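Glycosyl hydrolase family 62 protein (Coprinopsis cinerea, PDB 5B6T) probably hydrolyses arabinofuranosyl side groups from arabinoxylan, as an alpha-L-arabinofuranosidase of glycoside hydrolase family 62. Local coordinates at residues L1-F5 with A237-Q241; I23-P29 with F41-T47; F87-Q92 with L171-P175. All blocks are in the same frame, centred on the assembly; numbering follows the deposited sequence.

Contact 1. Residues L1-F5 with A237-Q241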
loop_
_atom_site.group_PDB
_atom_site.type_symbol
_atom_site.label_atom_id
_atom_site.label_comp_id
_atom_site.label_asym_id
_atom_site.label_seq_id
_atom_site.Cartn_x
_atom_site.Cartn_y
_atom_site.Cartn_z
ATOM N N LEU A 1 18.972 7.914 4.510
ATOM C CA LEU A 1 17.974 6.992 5.192
ATOM C C LEU A 1 18.651 6.139 6.277
ATOM O O LEU A 1 19.608 5.421 6.008
ATOM C CB LEU A 1 17.280 6.084 4.154
ATOM C CG LEU A 1 15.998 5.381 4.570
ATOM C CD1 LEU A 1 14.869 6.385 4.781
ATOM C CD2 LEU A 1 15.593 4.316 3.547
ATOM N N PRO A 2 18.166 6.213 7.523
ATOM C CA PRO A 2 18.774 5.447 8.615
ATOM C C PRO A 2 18.461 3.962 8.565
ATOM O O PRO A 2 17.601 3.525 7.783
ATOM C CB PRO A 2 18.189 6.097 9.875
ATOM C CG PRO A 2 16.873 6.620 9.426
ATOM C CD PRO A 2 17.041 7.047 7.991
ATOM N N SER A 3 19.139 3.186 9.404
ATOM C CA SER A 3 18.980 1.740 9.417
ATOM C C SER A 3 18.167 1.300 10.627
ATOM O O SER A 3 18.001 0.113 10.887
ATOM C CB SER A 3 20.367 1.067 9.399
ATOM O OG SER A 3 21.078 1.392 10.581
ATOM N N SER A 4 17.665 2.260 11.383
ATOM C CA SER A 4 16.677 1.999 12.428
ATOM C C SER A 4 15.690 3.159 12.389
ATOM O O SER A 4 15.990 4.221 11.838
ATOM C CB SER A 4 17.300 1.867 13.828
ATOM O OG SER A 4 17.869 3.087 14.235
ATOM N N PHE A 5 14.495 2.925 12.938
ATOM C CA PHE A 5 13.405 3.888 12.881
ATOM C C PHE A 5 12.709 4.067 14.201
ATOM O O PHE A 5 12.571 3.148 14.978
ATOM C CB PHE A 5 12.388 3.451 11.810
ATOM C CG PHE A 5 12.984 3.402 10.457
ATOM C CD1 PHE A 5 13.012 4.542 9.668
ATOM C CD2 PHE A 5 13.672 2.271 10.024
ATOM C CE1 PHE A 5 13.649 4.512 8.434
ATOM C CE2 PHE A 5 14.303 2.258 8.803
ATOM C CZ PHE A 5 14.278 3.376 8.012
ATOM N N ALA A 237 18.791 -6.539 4.034
ATOM C CA ALA A 237 18.045 -6.100 5.218
ATOM C C ALA A 237 18.430 -4.686 5.609
ATOM O O ALA A 237 19.614 -4.313 5.543
ATOM C CB ALA A 237 18.275 -7.059 6.406
ATOM N N LEU A 238 17.437 -3.879 5.985
ATOM C CA LEU A 238 17.661 -2.573 6.548
ATOM C C LEU A 238 17.223 -2.722 7.995
ATOM O O LEU A 238 18.050 -3.123 8.856
ATOM C CB LEU A 238 16.907 -1.489 5.766
ATOM C CG LEU A 238 17.143 -0.048 6.237
ATOM C CD1 LEU A 238 18.580 0.373 5.930
ATOM C CD2 LEU A 238 16.146 0.898 5.609
ATOM N N ALA A 239 15.940 -2.496 8.279
ATOM C CA ALA A 239 15.364 -2.764 9.594
ATOM C C ALA A 239 14.311 -3.844 9.402
ATOM O O ALA A 239 13.175 -3.593 8.988
ATOM C CB ALA A 239 14.773 -1.501 10.188
ATOM N N ASP A 240 14.700 -5.091 9.636
ATOM C CA ASP A 240 13.861 -6.253 9.225
ATOM C C ASP A 240 13.673 -7.287 10.333
ATOM O O ASP A 240 13.280 -8.424 10.068
ATOM C CB ASP A 240 14.422 -6.901 7.956
ATOM C CG ASP A 240 15.546 -7.871 8.246
ATOM O OD1 ASP A 240 16.363 -7.540 9.143
ATOM O OD2 ASP A 240 15.597 -8.937 7.589
ATOM N N GLN A 241 13.909 -6.883 11.587
ATOM C CA GLN A 241 13.773 -7.803 12.707
ATOM C C GLN A 241 12.837 -7.240 13.755
ATOM O O GLN A 241 12.635 -6.027 13.850
ATOM C CB GLN A 241 15.157 -8.110 13.296
ATOM C CG GLN A 241 16.136 -8.728 12.299
ATOM C CD GLN A 241 15.696 -10.093 11.783
ATOM O OE1 GLN A 241 14.981 -10.845 12.477
ATOM N NE2 GLN A 241 16.068 -10.407 10.544
#
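Leu-238 reaches across to Leu-1, Ser-3 and Phe-5 at a seam between two adjacent blades of the five-bladed beta-propeller that is the fold of this family. Residues 1-5 lead into strand 7-9 of one blade. Residues 237-241 follow strand 236-237, the outer edge strand of the next. No hydrogen bond links the two segments, and the contact is apolar. The side chain of Leu-238 has CG anti to its own N (chi1 -177°), which extends it across the gap with a methyl for each group of neighbours. CD1 lies beside Ser-3, 3.8 Å from Ser-3 CA. CD2 turns to the ring of Phe-5, 3.9 Å from Phe-5 CZ. The Phe-5 and Leu-238 side chains run at about a right angle, and the methyl meets the edge of the ring near its plane. Ala-239 CB touches the same edge further back, 3.9 Å from Phe-5 CD2. The Leu-1 side chain comes in obliquely, with its CD2 4.0 Å from Leu-238 CD2. An alanine in place of Leu-238 would remove both methyls and would probably open a gap at the edge of Phe-5 and leave the end of Leu-1 without its mate. Leu-238 and Ala-239 both face Ser-225 in a classic beta bulge, which ties them to strand 221-228. Asn-244 ND2 also hydrogen-bonds to Ser-3 O. The carbonyl of Pro-2 is buried here with no polar partner in the model: its O lies 3.7 Å from Leu-238 CD2.

Contact 2. Residues I23-P29 with F41-T47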
loop_
_atom_site.group_PDB
_atom_site.type_symbol
_atom_site.label_atom_id
_atom_site.label_comp_id
_atom_site.label_asym_id
_atom_site.label_seq_id
_atom_site.Cartn_x
_atom_site.Cartn_y
_atom_site.Cartn_z
ATOM N N ILE A 23 -19.870 -0.197 6.519
ATOM C CA ILE A 23 -18.478 -0.581 6.322
ATOM C C ILE A 23 -17.835 -0.760 7.717
ATOM O O ILE A 23 -18.042 0.037 8.624
ATOM C CB ILE A 23 -17.728 0.482 5.466
ATOM C CG1 ILE A 23 -18.335 0.612 4.054
ATOM C CG2 ILE A 23 -16.233 0.167 5.393
ATOM C CD1 ILE A 23 -18.586 -0.680 3.319
ATOM N N GLN A 24 -17.082 -1.833 7.894
ATOM C CA GLN A 24 -16.474 -2.152 9.177
ATOM C C GLN A 24 -15.023 -1.650 9.300
ATOM O O GLN A 24 -14.631 -1.180 10.364
ATOM C CB GLN A 24 -16.585 -3.657 9.442
ATOM C CG GLN A 24 -18.074 -4.039 9.638
ATOM C CD GLN A 24 -18.421 -5.538 9.684
ATOM O OE1 GLN A 24 -19.188 -5.970 10.566
ATOM N NE2 GLN A 24 -17.929 -6.315 8.743
ATOM N N GLY A 25 -14.252 -1.710 8.214
ATOM C CA GLY A 25 -12.872 -1.254 8.223
ATOM C C GLY A 25 -12.580 -0.358 7.018
ATOM O O GLY A 25 -13.126 -0.561 5.929
ATOM N N ILE A 26 -11.704 0.627 7.214
ATOM C CA ILE A 26 -11.117 1.417 6.110
ATOM C C ILE A 26 -9.655 1.034 6.100
ATOM O O ILE A 26 -9.003 1.076 7.131
ATOM C CB ILE A 26 -11.276 2.930 6.319
ATOM C CG1 ILE A 26 -12.750 3.289 6.378
ATOM C CG2 ILE A 26 -10.540 3.734 5.264
ATOM C CD1 ILE A 26 -13.534 3.007 5.136
ATOM N N LYS A 27 -9.160 0.602 4.931
ATOM C CA LYS A 27 -7.962 -0.212 4.873
ATOM C C LYS A 27 -7.037 0.154 3.702
ATOM O O LYS A 27 -7.435 0.797 2.743
ATOM C CB LYS A 27 -8.363 -1.680 4.711
ATOM C CG LYS A 27 -9.141 -2.244 5.886
ATOM C CD LYS A 27 -9.297 -3.752 5.755
ATOM C CE LYS A 27 -7.995 -4.472 6.026
ATOM N NZ LYS A 27 -8.103 -5.903 5.651
ATOM N N ASP A 28 -5.797 -0.308 3.803
ATOM C CA ASP A 28 -4.899 -0.424 2.669
ATOM C C ASP A 28 -4.688 0.898 1.895
ATOM O O ASP A 28 -4.783 0.910 0.661
ATOM C CB ASP A 28 -5.421 -1.489 1.683
ATOM C CG ASP A 28 -5.927 -2.753 2.349
ATOM O OD1 ASP A 28 -5.307 -3.193 3.321
ATOM O OD2 ASP A 28 -6.957 -3.293 1.833
ATOM N N PRO A 29 -4.381 2.009 2.594
ATOM C CA PRO A 29 -4.433 3.298 1.933
ATOM C C PRO A 29 -3.326 3.548 0.930
ATOM O O PRO A 29 -2.181 3.126 1.138
ATOM C CB PRO A 29 -4.291 4.306 3.101
ATOM C CG PRO A 29 -3.558 3.531 4.152
ATOM C CD PRO A 29 -4.085 2.143 4.038
ATOM N N PHE A 41 -6.871 6.958 -1.387
ATOM C CA PHE A 41 -7.700 5.841 -1.851
ATOM C C PHE A 41 -7.564 4.719 -0.866
ATOM O O PHE A 41 -6.470 4.465 -0.384
ATOM C CB PHE A 41 -7.227 5.380 -3.240
ATOM C CG PHE A 41 -7.366 6.433 -4.292
ATOM C CD1 PHE A 41 -6.475 7.487 -4.383
ATOM C CD2 PHE A 41 -8.439 6.385 -5.172
ATOM C CE1 PHE A 41 -6.659 8.494 -5.325
ATOM C CE2 PHE A 41 -8.588 7.355 -6.138
ATOM C CZ PHE A 41 -7.690 8.393 -6.226
ATOM N N ALA A 42 -8.678 4.052 -0.533
ATOM C CA ALA A 42 -8.636 3.007 0.474
ATOM C C ALA A 42 -9.620 1.918 0.119
ATOM O O ALA A 42 -10.574 2.170 -0.636
ATOM C CB ALA A 42 -8.969 3.607 1.844
ATOM N N SER A 43 -9.380 0.723 0.669
ATOM C CA SER A 43 -10.387 -0.344 0.635
ATOM C C SER A 43 -11.484 -0.078 1.651
ATOM O O SER A 43 -11.214 0.297 2.778
ATOM C CB SER A 43 -9.781 -1.707 0.983
ATOM O OG SER A 43 -8.661 -1.965 0.176
ATOM N N THR A 44 -12.735 -0.303 1.251
ATOM C CA THR A 44 -13.820 -0.504 2.219
ATOM C C THR A 44 -13.932 -1.998 2.504
ATOM O O THR A 44 -13.901 -2.806 1.560
ATOM C CB THR A 44 -15.159 0.049 1.699
ATOM O OG1 THR A 44 -15.585 -0.644 0.503
ATOM C CG2 THR A 44 -15.037 1.515 1.368
ATOM N N ALA A 45 -14.054 -2.369 3.778
ATOM C CA ALA A 45 -14.076 -3.755 4.175
ATOM C C ALA A 45 -15.209 -4.065 5.118
ATOM O O ALA A 45 -15.432 -3.356 6.135
ATOM C CB ALA A 45 -12.768 -4.156 4.827
ATOM N N LYS A 46 -15.901 -5.160 4.802
ATOM C CA LYS A 46 -16.910 -5.737 5.679
ATOM C C LYS A 46 -17.058 -7.222 5.345
ATOM O O LYS A 46 -16.518 -7.681 4.352
ATOM C CB LYS A 46 -18.254 -5.001 5.537
ATOM C CG LYS A 46 -18.720 -4.791 4.103
ATOM C CD LYS A 46 -20.059 -4.078 4.067
ATOM C CE LYS A 46 -20.441 -3.748 2.640
ATOM N NZ LYS A 46 -21.818 -3.195 2.529
ATOM N N THR A 47 -17.825 -7.962 6.155
ATOM C CA THR A 47 -18.033 -9.384 5.897
ATOM C C THR A 47 -18.529 -9.611 4.478
ATOM O O THR A 47 -18.153 -10.581 3.848
ATOM C CB THR A 47 -19.095 -9.944 6.884
ATOM O OG1 THR A 47 -18.589 -9.795 8.203
ATOM C CG2 THR A 47 -19.402 -11.432 6.615
#
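This contact is an antiparallel beta hairpin pairing, Ile-23 to Pro-29 against Phe-41 to Thr-47, in the blade built from strands 25-34, 37-46, 49-57 and 68-70 of a five-bladed beta-propeller. Strand 25-34 is an edge strand of that sheet, and strand 37-46 is its neighbour. Gly-25 with Ala-45 and Lys-27 with Ser-43 are hydrogen-bonded pairs. Ile-26 with Thr-44 is the non-hydrogen-bonded pair between them. The pairing begins with a classic beta bulge, in which Gln-24 and Gly-25 both face Ala-45. Ala-45 O therefore takes two bonds, from Gln-24 N and Gly-25 N, each 2.9 Å long.

On one face, Lys-27 leads away from the sheet, passing Ala-45 on the way, with its CD 3.6 Å from Ala-45 CB. The bend at its chi3 (73°) turns the chain, and its NZ goes on to Tyr-299 OH. On the other face, Ile-26 CG2 packs 3.8 Å from Ala-42 CB. At the bulge end, Ile-23 crosses Lys-46 at about a right angle, and its CD1 sits 3.6 Å from Lys-46 CE.

The chain turns a corner at Asp-28, whose backbone is in the left-handed region (phi 56°, psi 49°). Its side chain lies about 5 Å from the bound calcium ion. A glycerol, probably from the crystallisation liquor, is hydrogen-bonded to Asp-28 OD2 and Lys-27 NZ. Ser-43 OG accepts from Ala-83 N, so it links Asp-28 to strand 82-89. Ser-43 OG donates to the anti lone pair of Asp-28 OD2 at 2.7 Å.

Contact 3. Residues F87-Q92 with L171-P175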
loop_
_atom_site.group_PDB
_atom_site.type_symbol
_atom_site.label_atom_id
_atom_site.label_comp_id
_atom_site.label_asym_id
_atom_site.label_seq_id
_atom_site.Cartn_x
_atom_site.Cartn_y
_atom_site.Cartn_z
ATOM N N PHE A 87 -0.986 6.614 -8.833
ATOM C CA PHE A 87 0.213 7.335 -9.302
ATOM C C PHE A 87 -0.080 7.936 -10.664
ATOM O O PHE A 87 -1.005 7.502 -11.354
ATOM C CB PHE A 87 1.486 6.445 -9.393
ATOM C CG PHE A 87 1.325 5.236 -10.265
ATOM C CD1 PHE A 87 1.664 5.283 -11.616
ATOM C CD2 PHE A 87 0.889 4.020 -9.740
ATOM C CE1 PHE A 87 1.497 4.182 -12.428
ATOM C CE2 PHE A 87 0.719 2.914 -10.570
ATOM C CZ PHE A 87 1.071 2.991 -11.893
ATOM N N TYR A 88 0.723 8.915 -11.049
ATOM C CA TYR A 88 0.565 9.580 -12.330
ATOM C C TYR A 88 1.566 8.992 -13.281
ATOM O O TYR A 88 2.792 9.074 -13.039
ATOM C CB TYR A 88 0.815 11.078 -12.155
ATOM C CG TYR A 88 0.645 11.915 -13.387
ATOM C CD1 TYR A 88 -0.619 12.167 -13.922
ATOM C CD2 TYR A 88 1.726 12.534 -13.951
ATOM C CE1 TYR A 88 -0.779 12.966 -15.043
ATOM C CE2 TYR A 88 1.584 13.332 -15.067
ATOM C CZ TYR A 88 0.334 13.545 -15.607
ATOM O OH TYR A 88 0.194 14.398 -16.699
ATOM N N PHE A 89 1.080 8.397 -14.363
ATOM C CA PHE A 89 1.965 7.821 -15.376
ATOM C C PHE A 89 2.244 8.902 -16.400
ATOM O O PHE A 89 1.481 9.119 -17.358
ATOM C CB PHE A 89 1.374 6.572 -16.030
ATOM C CG PHE A 89 2.367 5.823 -16.864
ATOM C CD1 PHE A 89 3.367 5.091 -16.258
ATOM C CD2 PHE A 89 2.353 5.903 -18.253
ATOM C CE1 PHE A 89 4.315 4.432 -16.997
ATOM C CE2 PHE A 89 3.296 5.227 -19.009
ATOM C CZ PHE A 89 4.278 4.502 -18.392
ATOM N N ALA A 90 3.327 9.623 -16.157
ATOM C CA ALA A 90 3.594 10.876 -16.873
ATOM C C ALA A 90 3.659 10.727 -18.391
ATOM O O ALA A 90 3.131 11.597 -19.103
ATOM C CB ALA A 90 4.843 11.524 -16.311
ATOM N N PRO A 91 4.242 9.634 -18.907
ATOM C CA PRO A 91 4.312 9.536 -20.391
ATOM C C PRO A 91 2.945 9.537 -21.097
ATOM O O PRO A 91 2.849 9.968 -22.244
ATOM C CB PRO A 91 5.054 8.219 -20.606
ATOM C CG PRO A 91 5.930 8.098 -19.388
ATOM C CD PRO A 91 5.087 8.607 -18.262
ATOM N N GLN A 92 1.900 9.115 -20.407
ATOM C CA GLN A 92 0.539 9.087 -20.957
ATOM C C GLN A 92 -0.348 10.197 -20.455
ATOM O O GLN A 92 -1.504 10.285 -20.870
ATOM C CB GLN A 92 -0.122 7.750 -20.626
ATOM C CG GLN A 92 0.563 6.604 -21.319
ATOM C CD GLN A 92 0.115 5.258 -20.826
ATOM O OE1 GLN A 92 -0.871 5.158 -20.108
ATOM N NE2 GLN A 92 0.809 4.228 -21.238
ATOM N N LEU A 171 8.768 0.775 -20.202
ATOM C CA LEU A 171 8.048 2.017 -19.968
ATOM C C LEU A 171 7.095 2.375 -21.121
ATOM O O LEU A 171 5.992 2.848 -20.876
ATOM C CB LEU A 171 9.047 3.154 -19.675
ATOM C CG LEU A 171 8.543 4.494 -19.155
ATOM C CD1 LEU A 171 8.021 4.363 -17.749
ATOM C CD2 LEU A 171 9.693 5.482 -19.178
ATOM N N SER A 172 7.508 2.170 -22.382
ATOM C CA SER A 172 6.653 2.524 -23.525
ATOM C C SER A 172 5.460 1.592 -23.663
ATOM O O SER A 172 4.405 2.029 -24.099
ATOM C CB SER A 172 7.441 2.558 -24.858
ATOM O OG SER A 172 8.133 1.345 -25.059
ATOM N N ASN A 173 5.585 0.323 -23.271
ATOM C CA ASN A 173 4.468 -0.619 -23.444
ATOM C C ASN A 173 3.448 -0.650 -22.291
ATOM O O ASN A 173 2.323 -1.101 -22.492
ATOM C CB ASN A 173 4.967 -2.043 -23.642
ATOM C CG ASN A 173 5.532 -2.277 -25.031
ATOM O OD1 ASN A 173 5.190 -1.577 -25.986
ATOM N ND2 ASN A 173 6.399 -3.263 -25.147
ATOM N N PHE A 174 3.882 -0.178 -21.112
ATOM C CA PHE A 174 3.017 -0.108 -19.927
ATOM C C PHE A 174 1.655 0.468 -20.349
ATOM O O PHE A 174 1.603 1.476 -21.053
ATOM C CB PHE A 174 3.657 0.720 -18.818
ATOM C CG PHE A 174 2.821 0.797 -17.567
ATOM C CD1 PHE A 174 2.925 -0.180 -16.594
ATOM C CD2 PHE A 174 1.916 1.831 -17.383
ATOM C CE1 PHE A 174 2.121 -0.117 -15.444
ATOM C CE2 PHE A 174 1.108 1.886 -16.244
ATOM C CZ PHE A 174 1.212 0.904 -15.282
ATOM N N PRO A 175 0.541 -0.133 -19.911
ATOM C CA PRO A 175 0.368 -1.210 -18.940
ATOM C C PRO A 175 0.419 -2.617 -19.548
ATOM O O PRO A 175 0.200 -3.589 -18.817
ATOM C CB PRO A 175 -1.043 -0.957 -18.416
ATOM C CG PRO A 175 -1.766 -0.454 -19.628
ATOM C CD PRO A 175 -0.769 0.397 -20.360
HETATM O O HOH W 1 3.354 4.665 -22.755
#
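Phe-89 and Phe-174 both carry CG anti to the backbone N, with chi1 of -169° and -179°. From facing segments, these torsions send the two side chains past each other in opposite directions. The rings overlap with centroids 4.7 Å apart and planes at 31°, an oblique pair. Phe-174 CD2 sits over the centre of the Phe-89 ring, 3.5 Å above its plane. Pro-91 CD lies over the opposite face of Phe-89, toward the rim, so that ring is clasped on both sides. Pro-175, which follows a cis peptide bond, lays its CB over one face of Phe-174. Phe-87 comes at Phe-174 from the opposite direction, with Phe-174 CZ at the edge of its ring, 4.0 Å from Phe-87 CZ. Leu-171 CD1 is 3.8 Å from Phe-89 CE1. Leu-171 O lies at the edge of the same ring, near its plane, 3.4 Å from Phe-89 CZ.

The contact joins neighbouring blades of the propeller, strand 82-89 of one and the loop after strand 163-170 of the next. Cys-153, half of a disulfide with Cys-148, packs against Phe-89, Leu-171 and Phe-174.

Gln-92 NE2 donates to Phe-174 O at 2.9 Å, by a bent bond. It also donates to a water that bonds onward to Ser-172 O. Gln-92 OE1 is held by Tyr-96 OH. The amide is thus gripped at both ends, which fixes its rotation, and its N-H groups serve two backbone carbonyls at the rim of an aromatic cluster, one directly and one through water.

From the N terminus, residues 1-5 open contact 1, the longest closure, which is completed only at 237-241. The other two contacts fall within that span. Contact 2 comes first and closes a short hairpin inside one blade. Contact 3 opens later and runs from 87-92 to 171-175, so contacts 2 and 3 are in series and none of the three cross. Contact 2 works within a blade, while contacts 1 and 3 each bridge two blades. Contacts 1 and 2 lie on opposite sides of the chain's centre, their centres about 29 Å apart. Contacts 2 and 3 come within about 7 Å at their nearest atoms but do not touch.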